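Type III restriction-modification enzyme EcoP15I Res subunit (Escherichia coli, PDB 4ZCF) cleaves DNA, together with its Mod subunit, 25-27 base pairs downstream of one of two inversely oriented 5'-CAGCAG-3' sites, carrying an ATP-binding helicase-like domain. Local coordinates at residues 220-225 against 245-250; 77-82 against 249-254. All coordinates share one frame; numbering follows the deposited sequence.

Overall arrangement
Contacts 1 and 2 lie on the two sides of one shared inner strand, 248-253, in a seven-stranded parallel sheet of the helicase-like domain. Contact 1 joins this strand to 222-226, contact 2 joins it to 79-84, and both use I249 and I250; their centres are about 10 Å apart. Two bonds run between them: Y252 N lies 2.6 Å from I225 O, a probable hydrogen bond, and N78 ND2 reaches Q247 O. The C-terminal ends of the strands point to the nucleotide cleft. The side chain of I224 is about 9 Å from the bound AMP and that of Y252 about 7 Å; D226, which binds AMP, follows directly on I225.

Contact 1 of 2, residues 220-225 against 245-250; sequences KPFIII and NAQYII
Strands 222-225 and 248-250 run parallel, with tight apolar packing at the fully buried isoleucine end. I250 N donates to I223 O at 2.9 Å, nearly along the C=O axis, and I225 N returns a bond to I250 O. On one face the tips of I224 and I250 lie side by side, CD1 to CD1 at 3.7 Å; on the other, I225 CD1 meets the CG2 branch of I249 at 3.4 Å. The start is more open to solvent: K220, A246, Q247 and Y248 are partly exposed, P221 and F222 buried. Here Q247, extended beyond CG, crosses F222 obliquely, its amide 84° from the ring plane and OE1 at the ring edge, 3.5 Å from CE1. NE2 donates to K220 O at 2.7 Å, 52° out of that carbonyl's plane, while Q247 N binds P221 O. K220 O also accepts from N43, and Q247 OE1 from L46 N. An alanine at Q247 would remove the amide and would probably loosen the tie between K220 and strand 45-47. The strands belong to a beta-alpha-beta unit: its helix 236-242 packs on I223, I225 and I249, helix 90-105 covers F222 and I224 on the opposite face, and strand 109-113 flanks 222-226.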
loop_
_atom_site.group_PDB
_atom_site.type_symbol
_atom_site.label_atom_id
_atom_site.label_comp_id
_atom_site.label_asym_id
_atom_site.label_seq_id
_atom_site.Cartn_x
_atom_site.Cartn_y
_atom_site.Cartn_z
ATOM N N LYS C 220 -4.991 25.749 6.937
ATOM C CA LYS C 220 -4.755 26.844 7.884
ATOM C C LYS C 220 -3.965 26.266 9.057
ATOM O O LYS C 220 -4.523 26.048 10.128
ATOM C CB LYS C 220 -6.074 27.537 8.311
ATOM C CG LYS C 220 -6.818 28.248 7.183
ATOM C CD LYS C 220 -8.259 28.535 7.604
ATOM C CE LYS C 220 -9.220 28.637 6.438
ATOM N NZ LYS C 220 -10.559 28.075 6.772
ATOM N N PRO C 221 -2.680 25.903 8.859
ATOM C CA PRO C 221 -1.965 25.192 9.933
ATOM C C PRO C 221 -1.255 26.009 11.008
ATOM O O PRO C 221 -0.942 27.185 10.812
ATOM C CB PRO C 221 -0.974 24.319 9.157
ATOM C CG PRO C 221 -0.693 25.091 7.913
ATOM C CD PRO C 221 -1.845 26.015 7.642
ATOM N N PHE C 222 -0.953 25.333 12.129
ATOM C CA PHE C 222 -0.148 25.827 13.245
ATOM C C PHE C 222 1.181 25.067 13.121
ATOM O O PHE C 222 1.191 23.832 13.168
ATOM C CB PHE C 222 -0.845 25.555 14.606
ATOM C CG PHE C 222 -1.616 26.731 15.167
ATOM C CD1 PHE C 222 -2.708 27.256 14.489
ATOM C CD2 PHE C 222 -1.238 27.323 16.363
ATOM C CE1 PHE C 222 -3.414 28.342 15.009
ATOM C CE2 PHE C 222 -1.947 28.410 16.880
ATOM C CZ PHE C 222 -3.023 28.918 16.195
ATOM N N ILE C 223 2.284 25.795 12.877
ATOM C CA ILE C 223 3.598 25.188 12.646
ATOM C C ILE C 223 4.558 25.312 13.802
ATOM O O ILE C 223 4.787 26.414 14.272
ATOM C CB ILE C 223 4.254 25.666 11.319
ATOM C CG1 ILE C 223 3.316 25.482 10.110
ATOM C CG2 ILE C 223 5.611 24.984 11.106
ATOM C CD1 ILE C 223 3.886 25.937 8.809
ATOM N N ILE C 224 5.181 24.173 14.186
ATOM C CA ILE C 224 6.205 24.025 15.212
ATOM C C ILE C 224 7.569 23.888 14.518
ATOM O O ILE C 224 7.712 23.065 13.613
ATOM C CB ILE C 224 5.923 22.771 16.102
ATOM C CG1 ILE C 224 4.482 22.738 16.698
ATOM C CG2 ILE C 224 7.030 22.505 17.146
ATOM C CD1 ILE C 224 4.120 23.773 17.764
ATOM N N ILE C 225 8.574 24.655 14.968
ATOM C CA ILE C 225 9.936 24.550 14.463
ATOM C C ILE C 225 10.883 24.071 15.559
ATOM O O ILE C 225 11.041 24.745 16.583
ATOM C CB ILE C 225 10.421 25.790 13.661
ATOM C CG1 ILE C 225 9.906 25.696 12.215
ATOM C CG2 ILE C 225 11.965 25.888 13.631
ATOM C CD1 ILE C 225 8.922 26.582 11.895
ATOM N N ASN C 245 1.496 29.955 4.553
ATOM C CA ASN C 245 0.712 31.037 5.151
ATOM C C ASN C 245 0.039 30.548 6.445
ATOM O O ASN C 245 -1.207 30.511 6.575
ATOM C CB ASN C 245 -0.242 31.709 4.132
ATOM C CG ASN C 245 0.494 32.401 2.989
ATOM O OD1 ASN C 245 0.464 31.958 1.832
ATOM N ND2 ASN C 245 1.210 33.482 3.291
ATOM N N ALA C 246 0.913 30.050 7.352
ATOM C CA ALA C 246 0.566 29.465 8.642
ATOM C C ALA C 246 -0.084 30.493 9.578
ATOM O O ALA C 246 0.249 31.683 9.517
ATOM C CB ALA C 246 1.805 28.880 9.283
ATOM N N GLN C 247 -1.023 30.033 10.433
ATOM C CA GLN C 247 -1.718 30.916 11.371
ATOM C C GLN C 247 -0.736 31.543 12.337
ATOM O O GLN C 247 -0.761 32.760 12.504
ATOM C CB GLN C 247 -2.859 30.195 12.112
ATOM C CG GLN C 247 -4.146 30.074 11.310
ATOM C CD GLN C 247 -5.202 29.304 12.066
ATOM O OE1 GLN C 247 -5.850 29.811 12.980
ATOM N NE2 GLN C 247 -5.415 28.061 11.692
ATOM N N TYR C 248 0.148 30.710 12.941
ATOM C CA TYR C 248 1.188 31.063 13.923
ATOM C C TYR C 248 2.295 30.026 13.880
ATOM O O TYR C 248 2.020 28.839 13.682
ATOM C CB TYR C 248 0.615 31.099 15.358
ATOM C CG TYR C 248 -0.320 32.255 15.618
ATOM C CD1 TYR C 248 -1.688 32.141 15.378
ATOM C CD2 TYR C 248 0.157 33.464 16.114
ATOM C CE1 TYR C 248 -2.548 33.218 15.571
ATOM C CE2 TYR C 248 -0.696 34.547 16.314
ATOM C CZ TYR C 248 -2.048 34.417 16.041
ATOM O OH TYR C 248 -2.895 35.477 16.224
ATOM N N ILE C 249 3.539 30.469 14.110
ATOM C CA ILE C 249 4.727 29.613 14.127
ATOM C C ILE C 249 5.385 29.618 15.522
ATOM O O ILE C 249 5.825 30.671 15.985
ATOM C CB ILE C 249 5.722 29.984 12.981
ATOM C CG1 ILE C 249 5.085 29.809 11.575
ATOM C CG2 ILE C 249 7.020 29.200 13.088
ATOM C CD1 ILE C 249 5.500 30.837 10.588
ATOM N N ILE C 250 5.474 28.438 16.174
ATOM C CA ILE C 250 6.104 28.324 17.493
ATOM C C ILE C 250 7.465 27.622 17.368
ATOM O O ILE C 250 7.494 26.433 17.057
ATOM C CB ILE C 250 5.185 27.730 18.611
ATOM C CG1 ILE C 250 3.695 28.147 18.470
ATOM C CG2 ILE C 250 5.717 28.173 19.975
ATOM C CD1 ILE C 250 2.796 27.272 17.620
#

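Contact 2 of 2, residues 77-82 against 249-254; sequences SNIIDV and IIRYGA
The guanidinium of R251 has the carboxylate of D81 at its edge, gripped side-on by two nitrogens. NE donates to OD1 at 2.6 Å and NH2 to OD2 at 2.8 Å, both oxygens close to the guanidinium plane, although the carboxylate is turned 33° against it and is met from above its own plane. A bend at chi3 (-63°) brings the R251 head alongside D81, and I79 CG2 approaches it obliquely, 3.6 Å from NE. Across the sheet, V82 lies beside the Y252 ring, its CB 3.6 Å from CD2 and its CG2 branch near CE2; Y94 meets the same ring obliquely. Strands 79-82 and 249-253 are parallel neighbours in the RecA-like core of a helicase motor, where 79-84 leads into the P-loop with G89, K90 and T91. Their backbones are laced by I80 N to I249 O (2.8 Å), R251 N to I80 O and V82 N to R251 O, the last almost on the C=O axis at 176°; G253 N to V82 O is weak. The ion pair is buried, and D81 OD2 also accepts from K261 N, which probably helps keep the carboxylate charged. V21 of helix 12-22 packs against V82 and Y252.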
loop_
_atom_site.group_PDB
_atom_site.type_symbol
_atom_site.label_atom_id
_atom_site.label_comp_id
_atom_site.label_asym_id
_atom_site.label_seq_id
_atom_site.Cartn_x
_atom_site.Cartn_y
_atom_site.Cartn_z
ATOM N N SER C 77 4.260 40.106 13.619
ATOM C CA SER C 77 4.904 38.805 13.401
ATOM C C SER C 77 4.130 37.733 14.161
ATOM O O SER C 77 3.855 37.904 15.352
ATOM C CB SER C 77 6.358 38.853 13.883
ATOM O OG SER C 77 6.995 37.587 13.923
ATOM N N ASN C 78 3.764 36.635 13.471
ATOM C CA ASN C 78 3.010 35.518 14.069
ATOM C C ASN C 78 3.934 34.428 14.629
ATOM O O ASN C 78 3.476 33.344 14.981
ATOM C CB ASN C 78 1.947 34.950 13.092
ATOM C CG ASN C 78 2.456 34.439 11.752
ATOM O OD1 ASN C 78 3.642 34.503 11.405
ATOM N ND2 ASN C 78 1.541 33.926 10.954
ATOM N N ILE C 79 5.226 34.751 14.746
ATOM C CA ILE C 79 6.246 33.867 15.270
ATOM C C ILE C 79 6.405 34.033 16.777
ATOM O O ILE C 79 6.773 35.104 17.252
ATOM C CB ILE C 79 7.569 34.013 14.482
ATOM C CG1 ILE C 79 7.347 33.667 12.982
ATOM C CG2 ILE C 79 8.691 33.166 15.103
ATOM C CD1 ILE C 79 8.394 34.198 12.046
ATOM N N ILE C 80 6.120 32.960 17.521
ATOM C CA ILE C 80 6.261 32.888 18.977
ATOM C C ILE C 80 7.518 32.038 19.290
ATOM O O ILE C 80 7.718 30.985 18.667
ATOM C CB ILE C 80 4.956 32.326 19.608
ATOM C CG1 ILE C 80 3.735 33.175 19.185
ATOM C CG2 ILE C 80 5.062 32.209 21.132
ATOM C CD1 ILE C 80 2.407 32.473 19.220
ATOM N N ASP C 81 8.378 32.510 20.221
ATOM C CA ASP C 81 9.604 31.790 20.568
ATOM C C ASP C 81 9.661 31.241 21.974
ATOM O O ASP C 81 9.285 31.918 22.930
ATOM C CB ASP C 81 10.849 32.624 20.274
ATOM C CG ASP C 81 10.991 32.968 18.812
ATOM O OD1 ASP C 81 10.616 32.128 17.967
ATOM O OD2 ASP C 81 11.500 34.065 18.510
ATOM N N VAL C 82 10.162 30.002 22.082
ATOM C CA VAL C 82 10.367 29.263 23.323
ATOM C C VAL C 82 11.827 28.814 23.314
ATOM O O VAL C 82 12.288 28.227 22.329
ATOM C CB VAL C 82 9.384 28.064 23.474
ATOM C CG1 VAL C 82 9.691 27.240 24.715
ATOM C CG2 VAL C 82 7.935 28.525 23.498
ATOM N N ILE C 249 3.539 30.469 14.110
ATOM C CA ILE C 249 4.727 29.613 14.127
ATOM C C ILE C 249 5.385 29.618 15.522
ATOM O O ILE C 249 5.825 30.671 15.985
ATOM C CB ILE C 249 5.722 29.984 12.981
ATOM C CG1 ILE C 249 5.085 29.809 11.575
ATOM C CG2 ILE C 249 7.020 29.200 13.088
ATOM C CD1 ILE C 249 5.500 30.837 10.588
ATOM N N ILE C 250 5.474 28.438 16.174
ATOM C CA ILE C 250 6.104 28.324 17.493
ATOM C C ILE C 250 7.465 27.622 17.368
ATOM O O ILE C 250 7.494 26.433 17.057
ATOM C CB ILE C 250 5.185 27.730 18.611
ATOM C CG1 ILE C 250 3.695 28.147 18.470
ATOM C CG2 ILE C 250 5.717 28.173 19.975
ATOM C CD1 ILE C 250 2.796 27.272 17.620
ATOM N N ARG C 251 8.586 28.372 17.575
ATOM C CA ARG C 251 9.970 27.870 17.430
ATOM C C ARG C 251 10.539 27.404 18.759
ATOM O O ARG C 251 10.419 28.111 19.763
ATOM C CB ARG C 251 10.904 28.904 16.785
ATOM C CG ARG C 251 10.380 29.571 15.506
ATOM C CD ARG C 251 11.430 30.474 14.850
ATOM N NE ARG C 251 11.827 31.599 15.706
ATOM C CZ ARG C 251 12.808 32.459 15.437
ATOM N NH1 ARG C 251 13.507 32.352 14.312
ATOM N NH2 ARG C 251 13.097 33.435 16.292
ATOM N N TYR C 252 11.168 26.218 18.769
ATOM C CA TYR C 252 11.686 25.605 19.995
ATOM C C TYR C 252 13.111 25.209 19.856
ATOM O O TYR C 252 13.459 24.449 18.944
ATOM C CB TYR C 252 10.868 24.353 20.366
ATOM C CG TYR C 252 9.442 24.654 20.763
ATOM C CD1 TYR C 252 8.450 24.815 19.798
ATOM C CD2 TYR C 252 9.068 24.707 22.104
ATOM C CE1 TYR C 252 7.127 25.048 20.158
ATOM C CE2 TYR C 252 7.747 24.955 22.474
ATOM C CZ TYR C 252 6.785 25.146 21.496
ATOM O OH TYR C 252 5.489 25.413 21.838
ATOM N N GLY C 253 13.925 25.667 20.790
ATOM C CA GLY C 253 15.333 25.322 20.773
ATOM C C GLY C 253 16.152 25.994 21.839
ATOM O O GLY C 253 15.633 26.735 22.673
ATOM N N ALA C 254 17.451 25.720 21.794
ATOM C CA ALA C 254 18.445 26.250 22.708
ATOM C C ALA C 254 19.289 27.337 22.010
ATOM O O ALA C 254 19.997 28.093 22.687
ATOM C CB ALA C 254 19.326 25.115 23.181
#